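Local atomic coordinates of enoyl-[acyl-carrier-protein] reductase [FMN] (PDB entry 5GVH), a protein that probably catalyses the NADH-dependent reduction of enoyl-acyl carrier protein, using bound flavin mononucleotide as its cofactor. Residues 16-21 with 38-43; 66-71 with 89-94. One frame throughout, in Å; residues are numbered along the deposited sequence.

In the fold
Both interactions join neighbouring strands of one parallel barrel, and both are buried. Interaction 1 brings the first strand, 17-19, against the second, 42-44, closing the ring where the sheet order would otherwise end; interaction 2 pairs the third strand, 69-72, with the fourth, 93-96. Strands 42-44 and 69-72 run side by side, probably hydrogen-bonded through Ile-43 and Gly-69, so the contacts follow one another round the wall. Interaction 1 lies deeper, with aliphatic side chains, a methionine and glycines at the flavin. Interaction 2 lies farther out, its start edged by the partly exposed Pro-92 on an aromatic ring, while Asn-71 ends it in the flavin pocket.

Interaction 1: 16-21 with 38-43; sequences PILMGG and GGLGII. With FMN (flavin mononucleotide), chain C.
Gly-39 brings its CA to 3.4 Å from Ile-17 O, a spot where a side chain would collide with that carbonyl. The next residue makes both backbone hydrogen bonds of this parallel pairing: Leu-40 N donates to Ile-17 O, nearly in line with the carbonyl, and Leu-40 O accepts from Met-19 N at 2.9 Å with an N-H...O angle of 164°. Its side chain lies alongside that of Leu-18 and points the same way, CD2 resting 3.8 Å from Leu-18 CD1; Leu-11 touches both leucines. Met-19 passes beside Gly-41, CB 3.8 Å from Gly-41 CA. The methionine chain leaves extended from the backbone N (chi1 -172°) and bends at chi3, which takes CE to 3.0 Å from Ile-42 O, while helix 28-36 packs on the same side chain through Leu-30, Ala-31 and Val-34. Ile-42 divides its branches: CD1 sits 3.3 Å from Met-19 O and reaches on to Leu-18 CD1, whereas CG2 presses on Gly-21 CA at 3.6 Å, next to Gly-20, where a CB would run into FMN O2'. Cut back to an alanine, this position would probably leave a gap beside Gly-21, giving the flavin-binding loop more room to shift. Beyond Leu-40 the two segments share no backbone hydrogen bond, which implies that the bonded pairing of strands gives way to apolar packing just where the chain turns to the cofactor.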
loop_
_atom_site.group_PDB
_atom_site.type_symbol
_atom_site.label_atom_id
_atom_site.label_comp_id
_atom_site.label_asym_id
_atom_site.label_seq_id
_atom_site.Cartn_x
_atom_site.Cartn_y
_atom_site.Cartn_z
ATOM N N PRO A 16 5.984 13.521 -15.651
ATOM C CA PRO A 16 6.755 12.734 -14.682
ATOM C C PRO A 16 6.241 11.301 -14.615
ATOM O O PRO A 16 5.745 10.862 -13.577
ATOM C CB PRO A 16 6.492 13.456 -13.364
ATOM C CG PRO A 16 5.074 13.878 -13.450
ATOM C CD PRO A 16 4.702 13.966 -14.912
ATOM N N ILE A 17 6.360 10.587 -15.729
ATOM C CA ILE A 17 5.861 9.219 -15.837
ATOM C C ILE A 17 6.975 8.344 -16.392
ATOM O O ILE A 17 7.433 8.566 -17.516
ATOM C CB ILE A 17 4.626 9.120 -16.747
ATOM C CG1 ILE A 17 3.432 9.860 -16.147
ATOM C CG2 ILE A 17 4.275 7.657 -17.013
ATOM C CD1 ILE A 17 2.194 9.745 -17.021
ATOM N N LEU A 18 7.394 7.343 -15.623
ATOM C CA LEU A 18 8.362 6.356 -16.083
ATOM C C LEU A 18 7.643 5.070 -16.470
ATOM O O LEU A 18 6.604 4.720 -15.911
ATOM C CB LEU A 18 9.394 6.025 -15.000
ATOM C CG LEU A 18 10.390 7.030 -14.413
ATOM C CD1 LEU A 18 11.782 6.409 -14.313
ATOM C CD2 LEU A 18 10.408 8.356 -15.142
ATOM N N MET A 19 8.214 4.358 -17.425
ATOM C CA MET A 19 7.817 2.991 -17.731
ATOM C C MET A 19 8.741 2.061 -16.962
ATOM O O MET A 19 9.966 2.137 -17.123
ATOM C CB MET A 19 7.913 2.744 -19.235
ATOM C CG MET A 19 7.362 1.418 -19.765
ATOM S SD MET A 19 7.923 1.200 -21.504
ATOM C CE MET A 19 8.919 -0.260 -21.362
ATOM N N GLY A 20 8.169 1.201 -16.118
ATOM C CA GLY A 20 8.978 0.252 -15.381
ATOM C C GLY A 20 9.766 -0.696 -16.270
ATOM O O GLY A 20 9.218 -1.263 -17.221
ATOM N N GLY A 21 11.056 -0.870 -15.986
ATOM C CA GLY A 21 11.826 -1.871 -16.694
ATOM C C GLY A 21 11.209 -3.235 -16.493
ATOM O O GLY A 21 10.909 -3.590 -15.351
ATOM N N GLY A 38 6.080 11.589 -24.356
ATOM C CA GLY A 38 6.535 12.533 -23.354
ATOM C C GLY A 38 6.980 11.919 -22.036
ATOM O O GLY A 38 7.603 12.618 -21.223
ATOM N N GLY A 39 6.673 10.648 -21.799
ATOM C CA GLY A 39 7.201 9.931 -20.656
ATOM C C GLY A 39 8.586 9.377 -20.941
ATOM O O GLY A 39 9.263 9.775 -21.895
ATOM N N LEU A 40 9.007 8.429 -20.102
ATOM C CA LEU A 40 10.326 7.807 -20.225
ATOM C C LEU A 40 10.144 6.301 -20.356
ATOM O O LEU A 40 9.996 5.596 -19.350
ATOM C CB LEU A 40 11.222 8.143 -19.037
ATOM C CG LEU A 40 12.636 7.566 -19.135
ATOM C CD1 LEU A 40 13.601 8.534 -19.851
ATOM C CD2 LEU A 40 13.179 7.149 -17.769
ATOM N N GLY A 41 10.142 5.810 -21.595
ATOM C CA GLY A 41 10.238 4.382 -21.810
ATOM C C GLY A 41 11.563 3.848 -21.300
ATOM O O GLY A 41 12.536 4.585 -21.141
ATOM N N ILE A 42 11.590 2.546 -21.019
ATOM C CA ILE A 42 12.759 1.884 -20.448
ATOM C C ILE A 42 12.825 0.472 -21.010
ATOM O O ILE A 42 11.856 -0.287 -20.896
ATOM C CB ILE A 42 12.721 1.861 -18.907
ATOM C CG1 ILE A 42 13.108 3.237 -18.365
ATOM C CG2 ILE A 42 13.642 0.780 -18.344
ATOM C CD1 ILE A 42 13.025 3.369 -16.843
ATOM N N ILE A 43 13.957 0.131 -21.640
ATOM C CA ILE A 43 14.176 -1.222 -22.147
ATOM C C ILE A 43 14.470 -2.153 -20.978
ATOM O O ILE A 43 15.387 -1.901 -20.180
ATOM C CB ILE A 43 15.333 -1.246 -23.165
ATOM C CG1 ILE A 43 15.100 -0.268 -24.320
ATOM C CG2 ILE A 43 15.532 -2.651 -23.714
ATOM C CD1 ILE A 43 16.266 -0.204 -25.321
HETATM N N1 FMN C . 11.314 -4.522 -12.372
HETATM C C2 FMN C . 12.691 -4.638 -12.490
HETATM O O2 FMN C . 13.466 -3.943 -11.831
HETATM N N3 FMN C . 13.219 -5.553 -13.360
HETATM C C4 FMN C . 12.402 -6.352 -14.123
HETATM O O4 FMN C . 12.915 -7.167 -14.889
HETATM C C4A FMN C . 11.021 -6.239 -14.010
HETATM N N5 FMN C . 10.199 -7.043 -14.774
HETATM C C5A FMN C . 8.827 -6.916 -14.681
HETATM C C6 FMN C . 8.017 -7.724 -15.472
HETATM C C7 FMN C . 6.640 -7.618 -15.396
HETATM C C7M FMN C . 5.787 -8.507 -16.256
HETATM C C8 FMN C . 6.060 -6.696 -14.520
HETATM C C8M FMN C . 4.564 -6.583 -14.423
HETATM C C9 FMN C . 6.871 -5.884 -13.726
HETATM C C9A FMN C . 8.263 -5.989 -13.802
HETATM N N10 FMN C . 9.092 -5.183 -13.026
HETATM C C10 FMN C . 10.470 -5.314 -13.126
HETATM C "C1'" FMN C . 8.497 -4.173 -12.083
HETATM C "C2'" FMN C . 8.185 -2.888 -12.846
HETATM O "O2'" FMN C . 9.391 -2.290 -13.262
HETATM C "C3'" FMN C . 7.442 -1.867 -11.995
HETATM O "O3'" FMN C . 8.329 -1.376 -11.014
HETATM C "C4'" FMN C . 6.174 -2.444 -11.375
HETATM O "O4'" FMN C . 5.419 -3.035 -12.404
HETATM C "C5'" FMN C . 5.304 -1.358 -10.754
HETATM O "O5'" FMN C . 4.084 -1.920 -10.301
HETATM P P FMN C . 2.693 -1.837 -11.132
HETATM O O1P FMN C . 1.549 -1.835 -10.130
HETATM O O2P FMN C . 2.620 -0.605 -11.999
HETATM O O3P FMN C . 2.560 -3.090 -11.966
#

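Interaction 2: 66-71 with 89-94; sequences KPFGVN and EKVPVV. With FMN (flavin mononucleotide), chain C.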
loop_
_atom_site.group_PDB
_atom_site.type_symbol
_atom_site.label_atom_id
_atom_site.label_comp_id
_atom_site.label_asym_id
_atom_site.label_seq_id
_atom_site.Cartn_x
_atom_site.Cartn_y
_atom_site.Cartn_z
ATOM N N LYS A 66 13.787 10.980 -28.269
ATOM C CA LYS A 66 13.551 11.447 -26.912
ATOM C C LYS A 66 14.314 10.583 -25.908
ATOM O O LYS A 66 14.729 9.465 -26.227
ATOM C CB LYS A 66 12.054 11.413 -26.616
ATOM C CG LYS A 66 11.188 12.150 -27.628
ATOM C CD LYS A 66 10.702 13.476 -27.073
ATOM C CE LYS A 66 9.792 14.194 -28.060
ATOM N NZ LYS A 66 8.576 13.386 -28.377
ATOM N N PRO A 67 14.515 11.071 -24.680
ATOM C CA PRO A 67 15.227 10.264 -23.680
ATOM C C PRO A 67 14.541 8.930 -23.414
ATOM O O PRO A 67 13.338 8.750 -23.644
ATOM C CB PRO A 67 15.219 11.154 -22.434
ATOM C CG PRO A 67 15.140 12.539 -22.987
ATOM C CD PRO A 67 14.239 12.431 -24.182
ATOM N N PHE A 68 15.346 7.983 -22.932
ATOM C CA PHE A 68 14.914 6.625 -22.632
ATOM C C PHE A 68 15.899 6.047 -21.629
ATOM O O PHE A 68 16.953 6.630 -21.359
ATOM C CB PHE A 68 14.846 5.752 -23.890
ATOM C CG PHE A 68 16.200 5.473 -24.516
ATOM C CD1 PHE A 68 16.825 4.245 -24.327
ATOM C CD2 PHE A 68 16.839 6.438 -25.284
ATOM C CE1 PHE A 68 18.065 3.983 -24.888
ATOM C CE2 PHE A 68 18.081 6.186 -25.861
ATOM C CZ PHE A 68 18.696 4.956 -25.666
ATOM N N GLY A 69 15.552 4.883 -21.081
ATOM C CA GLY A 69 16.416 4.229 -20.126
ATOM C C GLY A 69 16.538 2.744 -20.402
ATOM O O GLY A 69 15.835 2.183 -21.250
ATOM N N VAL A 70 17.438 2.108 -19.654
ATOM C CA VAL A 70 17.612 0.661 -19.702
ATOM C C VAL A 70 17.585 0.133 -18.278
ATOM O O VAL A 70 18.152 0.758 -17.374
ATOM C CB VAL A 70 18.924 0.264 -20.415
ATOM C CG1 VAL A 70 19.175 -1.241 -20.305
ATOM C CG2 VAL A 70 18.889 0.712 -21.879
ATOM N N ASN A 71 16.913 -1.002 -18.078
ATOM C CA ASN A 71 16.812 -1.654 -16.776
ATOM C C ASN A 71 17.682 -2.906 -16.740
ATOM O O ASN A 71 17.550 -3.778 -17.603
ATOM C CB ASN A 71 15.366 -2.039 -16.457
ATOM C CG ASN A 71 15.251 -2.883 -15.180
ATOM O OD1 ASN A 71 15.323 -2.353 -14.079
ATOM N ND2 ASN A 71 15.082 -4.194 -15.332
ATOM N N GLU A 89 27.043 2.837 -25.438
ATOM C CA GLU A 89 25.941 3.351 -26.238
ATOM C C GLU A 89 25.372 4.649 -25.686
ATOM O O GLU A 89 24.415 5.178 -26.256
ATOM C CB GLU A 89 24.836 2.306 -26.389
ATOM C CG GLU A 89 25.288 1.016 -27.060
ATOM C CD GLU A 89 26.021 1.262 -28.387
ATOM O OE1 GLU A 89 26.845 0.402 -28.770
ATOM O OE2 GLU A 89 25.795 2.316 -29.035
ATOM N N LYS A 90 25.965 5.180 -24.616
ATOM C CA LYS A 90 25.581 6.448 -23.991
ATOM C C LYS A 90 24.086 6.483 -23.645
ATOM O O LYS A 90 23.383 7.474 -23.869
ATOM C CB LYS A 90 26.008 7.648 -24.858
ATOM C CG LYS A 90 25.128 8.014 -26.070
ATOM C CD LYS A 90 25.497 9.370 -26.697
ATOM C CE LYS A 90 24.736 9.616 -28.003
ATOM N NZ LYS A 90 24.839 8.450 -28.929
ATOM N N VAL A 91 23.604 5.392 -23.051
ATOM C CA VAL A 91 22.200 5.345 -22.619
ATOM C C VAL A 91 21.944 6.456 -21.602
ATOM O O VAL A 91 22.731 6.620 -20.648
ATOM C CB VAL A 91 21.861 3.967 -22.034
ATOM C CG1 VAL A 91 20.541 4.020 -21.263
ATOM C CG2 VAL A 91 21.781 2.934 -23.157
ATOM N N PRO A 92 20.892 7.265 -21.774
ATOM C CA PRO A 92 20.727 8.443 -20.900
ATOM C C PRO A 92 20.436 8.101 -19.449
ATOM O O PRO A 92 20.945 8.785 -18.550
ATOM C CB PRO A 92 19.545 9.191 -21.534
ATOM C CG PRO A 92 19.366 8.608 -22.887
ATOM C CD PRO A 92 19.876 7.208 -22.835
ATOM N N VAL A 93 19.604 7.083 -19.192
ATOM C CA VAL A 93 19.178 6.715 -17.843
ATOM C C VAL A 93 19.278 5.201 -17.691
ATOM O O VAL A 93 18.779 4.442 -18.533
ATOM C CB VAL A 93 17.735 7.193 -17.550
ATOM C CG1 VAL A 93 17.301 6.805 -16.133
ATOM C CG2 VAL A 93 17.612 8.692 -17.749
ATOM N N VAL A 94 19.912 4.755 -16.611
ATOM C CA VAL A 94 19.972 3.335 -16.279
ATOM C C VAL A 94 19.152 3.096 -15.017
ATOM O O VAL A 94 19.296 3.824 -14.028
ATOM C CB VAL A 94 21.420 2.843 -16.097
ATOM C CG1 VAL A 94 21.446 1.522 -15.352
ATOM C CG2 VAL A 94 22.090 2.684 -17.447
HETATM N N1 FMN C . 11.314 -4.522 -12.372
HETATM C C2 FMN C . 12.691 -4.638 -12.490
HETATM O O2 FMN C . 13.466 -3.943 -11.831
HETATM N N3 FMN C . 13.219 -5.553 -13.360
HETATM C C4 FMN C . 12.402 -6.352 -14.123
HETATM O O4 FMN C . 12.915 -7.167 -14.889
HETATM C C4A FMN C . 11.021 -6.239 -14.010
HETATM N N5 FMN C . 10.199 -7.043 -14.774
HETATM C C5A FMN C . 8.827 -6.916 -14.681
HETATM C C6 FMN C . 8.017 -7.724 -15.472
HETATM C C7 FMN C . 6.640 -7.618 -15.396
HETATM C C7M FMN C . 5.787 -8.507 -16.256
HETATM C C8 FMN C . 6.060 -6.696 -14.520
HETATM C C8M FMN C . 4.564 -6.583 -14.423
HETATM C C9 FMN C . 6.871 -5.884 -13.726
HETATM C C9A FMN C . 8.263 -5.989 -13.802
HETATM N N10 FMN C . 9.092 -5.183 -13.026
HETATM C C10 FMN C . 10.470 -5.314 -13.126
HETATM C "C1'" FMN C . 8.497 -4.173 -12.083
HETATM C "C2'" FMN C . 8.185 -2.888 -12.846
HETATM O "O2'" FMN C . 9.391 -2.290 -13.262
HETATM C "C3'" FMN C . 7.442 -1.867 -11.995
HETATM O "O3'" FMN C . 8.329 -1.376 -11.014
HETATM C "C4'" FMN C . 6.174 -2.444 -11.375
HETATM O "O4'" FMN C . 5.419 -3.035 -12.404
HETATM C "C5'" FMN C . 5.304 -1.358 -10.754
HETATM O "O5'" FMN C . 4.084 -1.920 -10.301
HETATM P P FMN C . 2.693 -1.837 -11.132
HETATM O O1P FMN C . 1.549 -1.835 -10.130
HETATM O O2P FMN C . 2.620 -0.605 -11.999
HETATM O O3P FMN C . 2.560 -3.090 -11.966
#
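Gly-69 and Val-70 run parallel to Val-93 and Val-94 as paired strands, Val-70 N donating to Val-93 O at 2.9 Å, although the position of that oxygen is less certain. One step earlier the pairing is looser, with only a weak bond from Val-93 N to Phe-68 O at 3.5 Å; one step later Val-94 CA makes a CH...O contact with Val-70 O. Among the side chains, Pro-92 sets CD over one face of the Phe-68 ring, 3.9 Å from its centroid and 19° off the normal, a CH-pi contact displaced toward CE2. Phe-68 comes within range because its CG stands between backbone N and carbonyl carbon (chi1 67°), bringing the ring back toward a chain from which its CB points away. Val-70 crosses Val-91 at about a right angle, CG2 meeting CG1 of Val-91 at 3.7 Å. Cys-86 of helix 79-88 packs on Val-70, Val-91 and Val-94, and Leu-53 and Ile-57 of helix 50-61 adjoin the first two. Strand 69-72, helix 79-88 and strand 93-96 thus form a beta-alpha-beta crossover, the repeating element of a TIM barrel, with Val-70, Val-91 and Val-94 under the helices, Val-93 on the sheet's opposite face and Asn-71 in the FMN pocket.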